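Local coordinates for DUF1116 domain-containing protein (Enterococcus faecalis, PDB 3CLQ) that is of unknown function but belongs to the AllG family, so it may act as a subunit of an oxamate carbamoyltransferase, at residues Leu47-Pro52 with Met304-Ile309; Val71-Ala76 with Val108-Met113; Thr255-Met260 with Ile369-Val374; Lys342-Ile347 with Leu380-Thr385. All blocks are in the same frame, centred on the assembly; numbering follows the deposited sequence.

Contact 1 of 4, residues Leu47-Pro52 with Met304-Ile309; sequences LHAGPP and MGDSAI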
# COMPACT_ATOMS: atom_id res chain seq x y z
N LEU B 47 -16.20 -19.83 21.02
CA LEU B 47 -15.47 -20.35 19.88
C LEU B 47 -13.99 -20.09 20.02
O LEU B 47 -13.58 -19.09 20.60
CB LEU B 47 -15.95 -19.70 18.58
CG LEU B 47 -17.46 -19.49 18.51
CD1 LEU B 47 -17.91 -19.10 17.13
CD2 LEU B 47 -18.19 -20.76 18.98
N HIS B 48 -13.20 -20.99 19.44
CA HIS B 48 -11.75 -20.94 19.50
C HIS B 48 -11.20 -21.27 18.10
O HIS B 48 -11.94 -21.75 17.25
CB HIS B 48 -11.27 -21.99 20.50
CG HIS B 48 -11.75 -23.38 20.20
ND1 HIS B 48 -11.08 -24.23 19.35
CD2 HIS B 48 -12.85 -24.05 20.61
CE1 HIS B 48 -11.74 -25.38 19.26
NE2 HIS B 48 -12.82 -25.29 20.01
N ALA B 49 -9.90 -21.07 17.89
CA ALA B 49 -9.26 -21.49 16.64
C ALA B 49 -8.96 -23.01 16.59
O ALA B 49 -9.03 -23.69 17.61
CB ALA B 49 -7.99 -20.69 16.40
N GLY B 50 -8.63 -23.51 15.39
CA GLY B 50 -8.19 -24.91 15.21
C GLY B 50 -9.31 -25.92 15.27
O GLY B 50 -10.47 -25.54 15.35
N PRO B 51 -8.98 -27.22 15.23
CA PRO B 51 -9.96 -28.31 15.24
C PRO B 51 -10.49 -28.63 16.64
O PRO B 51 -9.92 -28.17 17.63
CB PRO B 51 -9.14 -29.49 14.72
CG PRO B 51 -7.80 -29.22 15.28
CD PRO B 51 -7.61 -27.73 15.14
N PRO B 52 -11.57 -29.42 16.73
CA PRO B 52 -12.26 -29.63 18.01
C PRO B 52 -11.28 -30.01 19.11
O PRO B 52 -10.33 -30.76 18.87
CB PRO B 52 -13.24 -30.76 17.72
CG PRO B 52 -13.53 -30.64 16.29
CD PRO B 52 -12.23 -30.17 15.65
N MSE B 304 -0.49 -22.05 16.17
CA MSE B 304 -1.85 -21.81 16.65
C MSE B 304 -2.57 -20.69 15.89
O MSE B 304 -2.03 -19.61 15.71
CB MSE B 304 -1.82 -21.49 18.15
CG MSE B 304 -3.19 -21.38 18.82
SE MSE B 304 -3.10 -20.65 20.65
CE MSE B 304 -2.09 -19.02 20.23
N GLY B 305 -3.81 -20.95 15.46
CA GLY B 305 -4.66 -19.93 14.87
C GLY B 305 -5.39 -20.38 13.62
O GLY B 305 -5.08 -21.43 13.07
N ASP B 306 -6.36 -19.61 13.15
CA ASP B 306 -7.03 -19.99 11.92
C ASP B 306 -6.43 -19.30 10.69
O ASP B 306 -6.87 -19.52 9.56
CB ASP B 306 -8.53 -19.73 12.03
CG ASP B 306 -9.23 -20.75 12.90
OD1 ASP B 306 -10.26 -20.37 13.51
OD2 ASP B 306 -8.77 -21.92 13.01
N SER B 307 -5.39 -18.51 10.93
CA SER B 307 -4.83 -17.64 9.90
C SER B 307 -4.29 -18.40 8.71
O SER B 307 -3.95 -17.79 7.71
CB SER B 307 -3.71 -16.77 10.49
OG SER B 307 -2.87 -17.56 11.32
N ALA B 308 -4.19 -19.71 8.83
CA ALA B 308 -3.60 -20.52 7.78
C ALA B 308 -4.60 -20.76 6.67
O ALA B 308 -4.30 -21.44 5.70
CB ALA B 308 -3.13 -21.85 8.36
N ILE B 309 -5.79 -20.20 6.81
CA ILE B 309 -6.81 -20.35 5.78
C ILE B 309 -6.31 -19.53 4.60
O ILE B 309 -6.62 -19.76 3.43
CB ILE B 309 -8.18 -19.81 6.27
CG1 ILE B 309 -9.28 -20.17 5.27
CG2 ILE B 309 -8.13 -18.30 6.57
CD1 ILE B 309 -9.79 -21.57 5.46

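Contact 2 of 4, residues Val71-Ala76 with Val108-Met113; sequences VFEGLA and VTSPNM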
# COMPACT_ATOMS: atom_id res chain seq x y z
N VAL B 71 -14.90 -13.51 31.58
CA VAL B 71 -15.05 -12.33 32.43
C VAL B 71 -15.77 -11.23 31.68
O VAL B 71 -16.65 -10.57 32.23
CB VAL B 71 -13.70 -11.83 32.99
CG1 VAL B 71 -13.87 -10.46 33.68
CG2 VAL B 71 -13.13 -12.85 33.98
N PHE B 72 -15.41 -11.03 30.42
CA PHE B 72 -16.06 -10.03 29.58
C PHE B 72 -17.55 -10.33 29.36
O PHE B 72 -18.41 -9.47 29.62
CB PHE B 72 -15.29 -9.90 28.26
CG PHE B 72 -16.10 -9.34 27.13
CD1 PHE B 72 -16.21 -7.97 26.95
CD2 PHE B 72 -16.72 -10.19 26.21
CE1 PHE B 72 -16.94 -7.46 25.90
CE2 PHE B 72 -17.45 -9.69 25.17
CZ PHE B 72 -17.56 -8.31 25.01
N GLU B 73 -17.86 -11.54 28.91
CA GLU B 73 -19.25 -11.96 28.75
C GLU B 73 -20.04 -11.82 30.04
O GLU B 73 -21.25 -11.62 30.02
CB GLU B 73 -19.34 -13.39 28.23
CG GLU B 73 -18.94 -13.54 26.78
CD GLU B 73 -19.84 -12.75 25.82
OE1 GLU B 73 -21.06 -12.66 26.08
OE2 GLU B 73 -19.32 -12.22 24.80
N GLY B 74 -19.32 -11.92 31.17
CA GLY B 74 -19.90 -11.69 32.48
C GLY B 74 -20.34 -12.99 33.09
O GLY B 74 -21.26 -13.02 33.92
N LEU B 75 -19.69 -14.08 32.69
CA LEU B 75 -20.04 -15.41 33.18
C LEU B 75 -19.17 -15.86 34.37
O LEU B 75 -19.45 -16.87 35.01
CB LEU B 75 -20.03 -16.43 32.04
CG LEU B 75 -20.98 -16.12 30.86
CD1 LEU B 75 -20.88 -17.16 29.76
CD2 LEU B 75 -22.42 -15.99 31.33
N ALA B 76 -18.12 -15.10 34.67
CA ALA B 76 -17.36 -15.30 35.90
C ALA B 76 -16.79 -13.99 36.41
O ALA B 76 -16.41 -13.11 35.63
CB ALA B 76 -16.26 -16.32 35.69
N VAL B 108 -10.50 -16.96 20.11
CA VAL B 108 -11.66 -17.03 20.98
C VAL B 108 -12.64 -15.97 20.57
O VAL B 108 -12.26 -14.84 20.26
CB VAL B 108 -11.30 -16.86 22.45
CG1 VAL B 108 -12.57 -16.86 23.29
CG2 VAL B 108 -10.41 -17.98 22.88
N THR B 109 -13.91 -16.34 20.55
CA THR B 109 -14.95 -15.45 20.07
C THR B 109 -16.23 -15.75 20.84
O THR B 109 -16.74 -16.87 20.78
CB THR B 109 -15.12 -15.63 18.56
OG1 THR B 109 -13.84 -15.46 17.96
CG2 THR B 109 -16.07 -14.63 17.97
N SER B 110 -16.72 -14.76 21.59
CA SER B 110 -17.85 -14.97 22.46
C SER B 110 -19.00 -14.10 22.02
O SER B 110 -18.78 -13.10 21.37
CB SER B 110 -17.46 -14.62 23.89
OG SER B 110 -17.53 -13.23 24.11
N PRO B 111 -20.24 -14.47 22.38
CA PRO B 111 -21.47 -13.85 21.89
C PRO B 111 -21.43 -12.33 21.74
O PRO B 111 -22.02 -11.81 20.78
CB PRO B 111 -22.48 -14.23 22.94
CG PRO B 111 -22.03 -15.57 23.40
CD PRO B 111 -20.53 -15.56 23.33
N ASN B 112 -20.76 -11.62 22.65
CA ASN B 112 -20.77 -10.14 22.61
C ASN B 112 -19.58 -9.43 21.95
O ASN B 112 -19.49 -8.20 21.97
CB ASN B 112 -21.04 -9.57 23.99
CG ASN B 112 -22.42 -9.88 24.46
OD1 ASN B 112 -23.40 -9.39 23.89
ND2 ASN B 112 -22.53 -10.73 25.47
N MSE B 113 -18.68 -10.20 21.35
CA MSE B 113 -17.68 -9.60 20.50
C MSE B 113 -18.31 -9.27 19.17
O MSE B 113 -19.24 -9.95 18.74
CB MSE B 113 -16.50 -10.54 20.31
CG MSE B 113 -15.69 -10.67 21.55
SE MSE B 113 -14.39 -12.10 21.45
CE MSE B 113 -14.63 -12.77 23.26

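Contact 3 of 4, residues Thr255-Met260 with Ile369-Val374; sequences TIVTTM and IDVLKV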
# COMPACT_ATOMS: atom_id res chain seq x y z
N THR B 255 -10.44 -33.63 -3.97
CA THR B 255 -9.35 -33.79 -3.00
C THR B 255 -8.72 -32.46 -2.64
O THR B 255 -7.54 -32.40 -2.27
CB THR B 255 -8.26 -34.73 -3.54
OG1 THR B 255 -7.60 -34.15 -4.67
CG2 THR B 255 -8.87 -36.10 -3.94
N ILE B 256 -9.49 -31.38 -2.77
CA ILE B 256 -8.97 -30.07 -2.42
C ILE B 256 -9.13 -29.77 -0.93
O ILE B 256 -10.20 -29.98 -0.35
CB ILE B 256 -9.61 -28.96 -3.26
CG1 ILE B 256 -9.38 -29.25 -4.75
CG2 ILE B 256 -9.05 -27.59 -2.89
CD1 ILE B 256 -9.46 -28.05 -5.64
N VAL B 257 -8.05 -29.29 -0.33
CA VAL B 257 -8.06 -28.88 1.08
C VAL B 257 -8.89 -27.62 1.25
O VAL B 257 -8.62 -26.63 0.62
CB VAL B 257 -6.65 -28.58 1.58
CG1 VAL B 257 -6.68 -28.09 3.00
CG2 VAL B 257 -5.79 -29.82 1.51
N THR B 258 -9.90 -27.63 2.11
CA THR B 258 -10.69 -26.40 2.25
C THR B 258 -10.55 -25.69 3.60
O THR B 258 -11.25 -24.70 3.85
CB THR B 258 -12.13 -26.67 1.99
OG1 THR B 258 -12.59 -27.66 2.91
CG2 THR B 258 -12.29 -27.19 0.59
N THR B 259 -9.65 -26.19 4.45
CA THR B 259 -9.37 -25.63 5.76
C THR B 259 -7.97 -26.09 6.22
O THR B 259 -7.63 -27.28 6.16
CB THR B 259 -10.37 -26.17 6.84
OG1 THR B 259 -11.71 -25.71 6.58
CG2 THR B 259 -9.95 -25.76 8.25
N MSE B 260 -7.16 -25.16 6.70
CA MSE B 260 -5.99 -25.55 7.47
C MSE B 260 -6.06 -24.70 8.71
O MSE B 260 -6.22 -23.48 8.61
CB MSE B 260 -4.68 -25.33 6.71
CG MSE B 260 -4.45 -26.32 5.60
SE MSE B 260 -2.65 -26.24 4.77
CE MSE B 260 -2.69 -24.30 4.45
N ILE B 369 -4.89 -26.51 -2.92
CA ILE B 369 -4.01 -27.53 -2.37
C ILE B 369 -4.67 -28.87 -2.48
O ILE B 369 -5.73 -29.08 -1.89
CB ILE B 369 -3.73 -27.30 -0.87
CG1 ILE B 369 -2.93 -26.01 -0.68
CG2 ILE B 369 -2.95 -28.46 -0.34
CD1 ILE B 369 -3.14 -25.32 0.64
N ASP B 370 -4.04 -29.76 -3.23
CA ASP B 370 -4.62 -31.02 -3.58
C ASP B 370 -3.92 -32.13 -2.80
O ASP B 370 -2.73 -32.40 -2.99
CB ASP B 370 -4.47 -31.22 -5.08
CG ASP B 370 -4.86 -32.61 -5.53
OD1 ASP B 370 -5.12 -32.78 -6.74
OD2 ASP B 370 -4.90 -33.55 -4.69
N VAL B 371 -4.69 -32.77 -1.93
CA VAL B 371 -4.22 -33.86 -1.11
C VAL B 371 -3.33 -34.84 -1.87
O VAL B 371 -2.27 -35.23 -1.40
CB VAL B 371 -5.41 -34.63 -0.52
CG1 VAL B 371 -5.02 -36.08 -0.29
CG2 VAL B 371 -5.86 -34.00 0.76
N LEU B 372 -3.78 -35.23 -3.05
CA LEU B 372 -3.11 -36.26 -3.84
C LEU B 372 -1.71 -35.80 -4.27
O LEU B 372 -0.76 -36.57 -4.23
CB LEU B 372 -3.97 -36.53 -5.08
CG LEU B 372 -4.01 -37.88 -5.80
CD1 LEU B 372 -4.55 -38.98 -4.91
CD2 LEU B 372 -4.88 -37.75 -7.03
N LYS B 373 -1.59 -34.55 -4.67
CA LYS B 373 -0.29 -34.06 -5.11
C LYS B 373 0.65 -33.80 -3.93
O LYS B 373 1.87 -33.92 -4.07
CB LYS B 373 -0.44 -32.81 -5.98
CG LYS B 373 -1.31 -33.00 -7.22
CD LYS B 373 -1.35 -31.73 -8.06
CE LYS B 373 -2.42 -31.82 -9.13
NZ LYS B 373 -2.74 -30.46 -9.64
N VAL B 374 0.10 -33.44 -2.77
CA VAL B 374 0.96 -33.28 -1.61
C VAL B 374 1.69 -34.61 -1.42
O VAL B 374 2.89 -34.65 -1.16
CB VAL B 374 0.17 -32.87 -0.35
CG1 VAL B 374 1.10 -32.78 0.86
CG2 VAL B 374 -0.54 -31.54 -0.58

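Contact 4 of 4, residues Lys342-Ile347 with Leu380-Thr385; sequences KEMLEI and LPVINT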
# COMPACT_ATOMS: atom_id res chain seq x y z
N LYS B 342 6.58 -20.14 -6.53
CA LYS B 342 6.65 -20.99 -7.73
C LYS B 342 6.42 -22.45 -7.37
O LYS B 342 5.61 -23.12 -7.99
CB LYS B 342 8.02 -20.90 -8.39
CG LYS B 342 8.27 -19.70 -9.26
CD LYS B 342 9.71 -19.80 -9.84
CE LYS B 342 10.18 -18.51 -10.53
NZ LYS B 342 10.67 -17.44 -9.60
N GLU B 343 7.15 -22.93 -6.37
CA GLU B 343 7.02 -24.31 -5.95
C GLU B 343 5.57 -24.69 -5.66
O GLU B 343 5.10 -25.74 -6.11
CB GLU B 343 7.84 -24.55 -4.69
CG GLU B 343 9.34 -24.60 -4.89
CD GLU B 343 10.05 -25.18 -3.68
OE1 GLU B 343 9.41 -25.98 -2.95
OE2 GLU B 343 11.25 -24.85 -3.45
N MSE B 344 4.88 -23.84 -4.89
CA MSE B 344 3.54 -24.15 -4.40
C MSE B 344 2.54 -24.62 -5.47
O MSE B 344 1.50 -25.18 -5.14
CB MSE B 344 2.96 -22.96 -3.62
CG MSE B 344 3.23 -22.91 -2.11
SE MSE B 344 3.65 -24.61 -1.17
CE MSE B 344 5.61 -24.50 -1.22
N LEU B 345 2.88 -24.39 -6.73
CA LEU B 345 2.03 -24.71 -7.88
C LEU B 345 1.89 -26.21 -8.13
O LEU B 345 0.94 -26.65 -8.77
CB LEU B 345 2.63 -24.10 -9.15
CG LEU B 345 2.54 -22.61 -9.42
CD1 LEU B 345 3.39 -22.23 -10.62
CD2 LEU B 345 1.10 -22.19 -9.65
N GLU B 346 2.84 -26.99 -7.64
CA GLU B 346 2.84 -28.43 -7.87
C GLU B 346 1.89 -29.08 -6.89
O GLU B 346 1.46 -30.22 -7.07
CB GLU B 346 4.23 -28.99 -7.68
CG GLU B 346 5.28 -28.29 -8.51
CD GLU B 346 6.66 -28.72 -8.11
OE1 GLU B 346 6.80 -29.71 -7.34
OE2 GLU B 346 7.63 -28.07 -8.56
N ILE B 347 1.56 -28.30 -5.87
CA ILE B 347 0.66 -28.71 -4.82
C ILE B 347 -0.77 -28.26 -5.09
O ILE B 347 -1.71 -28.73 -4.45
CB ILE B 347 1.11 -28.05 -3.51
CG1 ILE B 347 1.70 -29.04 -2.56
CG2 ILE B 347 -0.06 -27.50 -2.75
CD1 ILE B 347 1.81 -28.37 -1.19
N LEU B 380 5.17 -30.46 1.25
CA LEU B 380 4.09 -29.93 2.09
C LEU B 380 3.81 -28.43 1.89
O LEU B 380 4.71 -27.67 1.52
CB LEU B 380 4.38 -30.17 3.57
CG LEU B 380 4.06 -31.51 4.25
CD1 LEU B 380 4.03 -32.69 3.27
CD2 LEU B 380 5.05 -31.77 5.40
N PRO B 381 2.56 -28.00 2.13
CA PRO B 381 2.27 -26.58 2.19
C PRO B 381 3.24 -25.86 3.11
O PRO B 381 3.53 -26.32 4.20
CB PRO B 381 0.88 -26.56 2.82
CG PRO B 381 0.26 -27.77 2.31
CD PRO B 381 1.35 -28.80 2.34
N VAL B 382 3.76 -24.74 2.65
CA VAL B 382 4.60 -23.90 3.48
C VAL B 382 3.71 -22.84 4.06
O VAL B 382 2.95 -22.22 3.33
CB VAL B 382 5.66 -23.19 2.62
CG1 VAL B 382 5.03 -22.02 1.85
CG2 VAL B 382 6.78 -22.71 3.49
N ILE B 383 3.76 -22.63 5.36
CA ILE B 383 3.02 -21.51 5.92
C ILE B 383 3.92 -20.61 6.75
O ILE B 383 4.73 -21.08 7.53
CB ILE B 383 1.77 -21.95 6.68
CG1 ILE B 383 1.70 -21.28 8.03
CG2 ILE B 383 1.72 -23.45 6.90
CD1 ILE B 383 0.58 -21.83 8.83
N ASN B 384 3.82 -19.31 6.54
CA ASN B 384 4.56 -18.35 7.34
C ASN B 384 3.59 -17.80 8.37
O ASN B 384 2.48 -17.40 8.03
CB ASN B 384 5.08 -17.19 6.47
CG ASN B 384 6.31 -17.56 5.59
OD1 ASN B 384 6.52 -16.96 4.51
ND2 ASN B 384 7.14 -18.51 6.06
N THR B 385 4.00 -17.79 9.62
CA THR B 385 3.11 -17.39 10.69
C THR B 385 3.92 -16.78 11.83
O THR B 385 5.15 -16.93 11.88
CB THR B 385 2.30 -18.60 11.21
OG1 THR B 385 1.73 -18.28 12.48
CG2 THR B 385 3.19 -19.81 11.41

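Contact 1 of 4, residues Leu47-Pro52 with Met304-Ile309
Ala49, Asp306 and Gly50 account for most of the surface buried where Leu47-Pro52, the exit of strand 45-48, passes Met304-Ile309. The backbones are nearest at Ala49 and Gly305, whose CA atoms lie 5.2 Å apart. There the methyl CB of Ala49 rests on bare main chain, 3.7 Å from Gly305 CA; at phi 136° Gly305 takes an extended form natural to glycine. The same Ala49 CB also touches the carboxylate, 3.7 Å from Asp306 OD2. Asp306 CG stands beside its own backbone N, anti to the carbonyl carbon, a rotation that swings the acid group across to the first segment. Its OD2 takes the amide of Gly50, with Gly50 N to Asp306 OD2 2.9 Å and an almost straight N-H...O angle of 176°; the donor meets this oxygen from above the carboxylate plane. The other oxygen, Asp306 OD1, accepts from Gly103 N, so the buried acid is gripped by main-chain amides from two separate loops, which would help to offset its charge. On the far side of Ala49, His48 folds back within its own segment, and His48 ND1 donates to Ala49 O at 2.7 Å; the oxygen lies near the ring plane. This bond steadies the peptide whose N-H reaches Asp306. Asp306 also opens a type I beta turn closed by Ile309 N on Asp306 O at 3.0 Å, making this a strand-turn-helix junction, from strand 304-305 into helix 309-313, pinned through its first turn residue to a neighbouring loop.

Contact 2 of 4, residues Val71-Ala76 with Val108-Met113
A Schellman motif ends helix 60-73 here: Gly74, with positive phi, is its C-prime residue, with Leu75 N bonded to Leu70 O and Gly74 N to Val71 O. The last turn of that helix meets the type I beta turn Ser110-Met113, which is closed by Met113 N on Ser110 O at 2.9 Å. Glu73 carries the contact. Its CG lies beside the backbone N and its chain bends at chi2 (-62°), which brings the carboxylate to Asn112. Both oxygens serve this one residue. Glu73 OE1 offers its syn lone pair to Asn112 ND2 at 2.5 Å, the bond bent to 134° at hydrogen, and carboxylate and amide planes are only 11° apart. Glu73 OE2 accepts from the turn amide Asn112 N at 2.7 Å, although OE2 is modelled too close to Ser110 for its exact place to be trusted. Alongside, the ring of Phe72, its CG anti to the backbone N, turns its edge to the turn: CZ of Phe72 is 3.6 Å from Asn112 O, and CE2 of Phe72 is 4.1 Å from Met113 CG. Helix 146-168 also packs on this ring. Asn112 OD1 is held by Lys33 NZ. A carboxylate at a helix C-terminus would face an unfavourable dipole, so the two N-H donors, with Lys33 close behind, probably offset part of its charge.

Contact 3 of 4, residues Thr255-Met260 with Ile369-Val374
Ile369 opens the second segment by joining its backbone to strand 257-263: Val257 N donates to Ile369 O at 2.8 Å, nearly straight (176°) and nearly along the C=O axis. Its side chain meets the other segment through both branches. Ile369 CG2 crosses obliquely to Val257 CG2 at 3.7 Å, while Ile369 CD1 reaches tip to tip toward the terminal methyl of Met260, CD1 to CE 4.0 Å. Next, Asp370 faces Ile256 as a non-hydrogen-bonded antiparallel pair, a single bridge with CA atoms 4.6 Å apart. Asp370 CG is anti to its backbone N (chi1 171°), which directs the carboxylate both to the start of the helix and to Thr255. OD2 of Asp370 caps Leu372 N at 2.6 Å and, weakly, Lys373 N; it also accepts the hydroxyl of Thr255, OG1 to OD2 2.8 Å, from well above the carboxylate plane. The bonds thus converge on one oxygen, OD2, of a buried carboxylate beside a helix N-terminus, which would favour the ionised form. Val371 then completes the bridge, Val371 N donating to Thr255 O at 2.9 Å, and its CG2 adds to the apolar patch around Val257. Helix 6-23 packs on Thr255, and helix 407-419 on both Thr255 and Val371. Through Asp370 the segment combines a beta bridge with an N-cap, at the strand-to-helix junction between strand 363-369 and helix 371-377.

Contact 4 of 4, residues Lys342-Ile347 with Leu380-Thr385
Two apolar tips, Met344 and Ile347, cross from Lys342-Ile347 to the chain that leads into strand 383-388, and their torsions decide where each lands. Met344, modelled as selenomethionine, is bent twice: chi2 of -23° curls the chain back and chi3 of 96° turns the methyl aside. The bends lay SE against the backbone, 3.8 Å from Val382 N, as a van der Waals approach, and point CE at the side chain, CE of Met344 to CG1 of Val382 being 4.0 Å. Val382 holds that CG1 in the crowded position between backbone N and carbonyl carbon, with CG2 anti to the N, so CG1 is the branch that receives the methyl; the two side chains cross at about a right angle. Ile347 behaves differently. Its chi1 of -109° lies away from the staggered values, but the outer chain is extended, and CD1 alone makes the touch. That methyl abuts the peptide bond between Leu380 and Pro381, with Ile347 CD1 3.4 Å from Pro381 N and 3.7 Å from Leu380 C, and reaches the ring at Pro381 CD, 3.6 Å away. Pro381 lies across Ile347, again near a right angle. Around them, Phe318 and Pro366 pack on Met344, and Met260 packs on Pro381. It is apolar packing of the C-terminal part of helix 334-343 and the residues after it on the entry to the two-stranded antiparallel sheet 383-388 with 396-402.

Overall arrangement
All four contacts are largely buried, though contact 2 lies about 20 Å from the chain centre and contact 1 about 7 Å. Contacts 1 and 3 share one antiparallel sheet, through the neighbouring strands 304-305 and 257-263. Contacts 3 and 4 are interleaved in sequence and probably hydrogen-bonded, Asp370 N to Ile347 O 2.8 Å, their centres about 11 Å apart. Strand 45-48 links contact 1 to contact 2, while contact 2 stays about 14 Å, nearest atoms, from contacts 3 and 4, beyond the chain centre. In contacts 1 and 2 a carboxylate takes a backbone amide across the contact; in contact 3 it takes a hydroxyl while capping its own helix, whereas contact 4 relies on apolar packing.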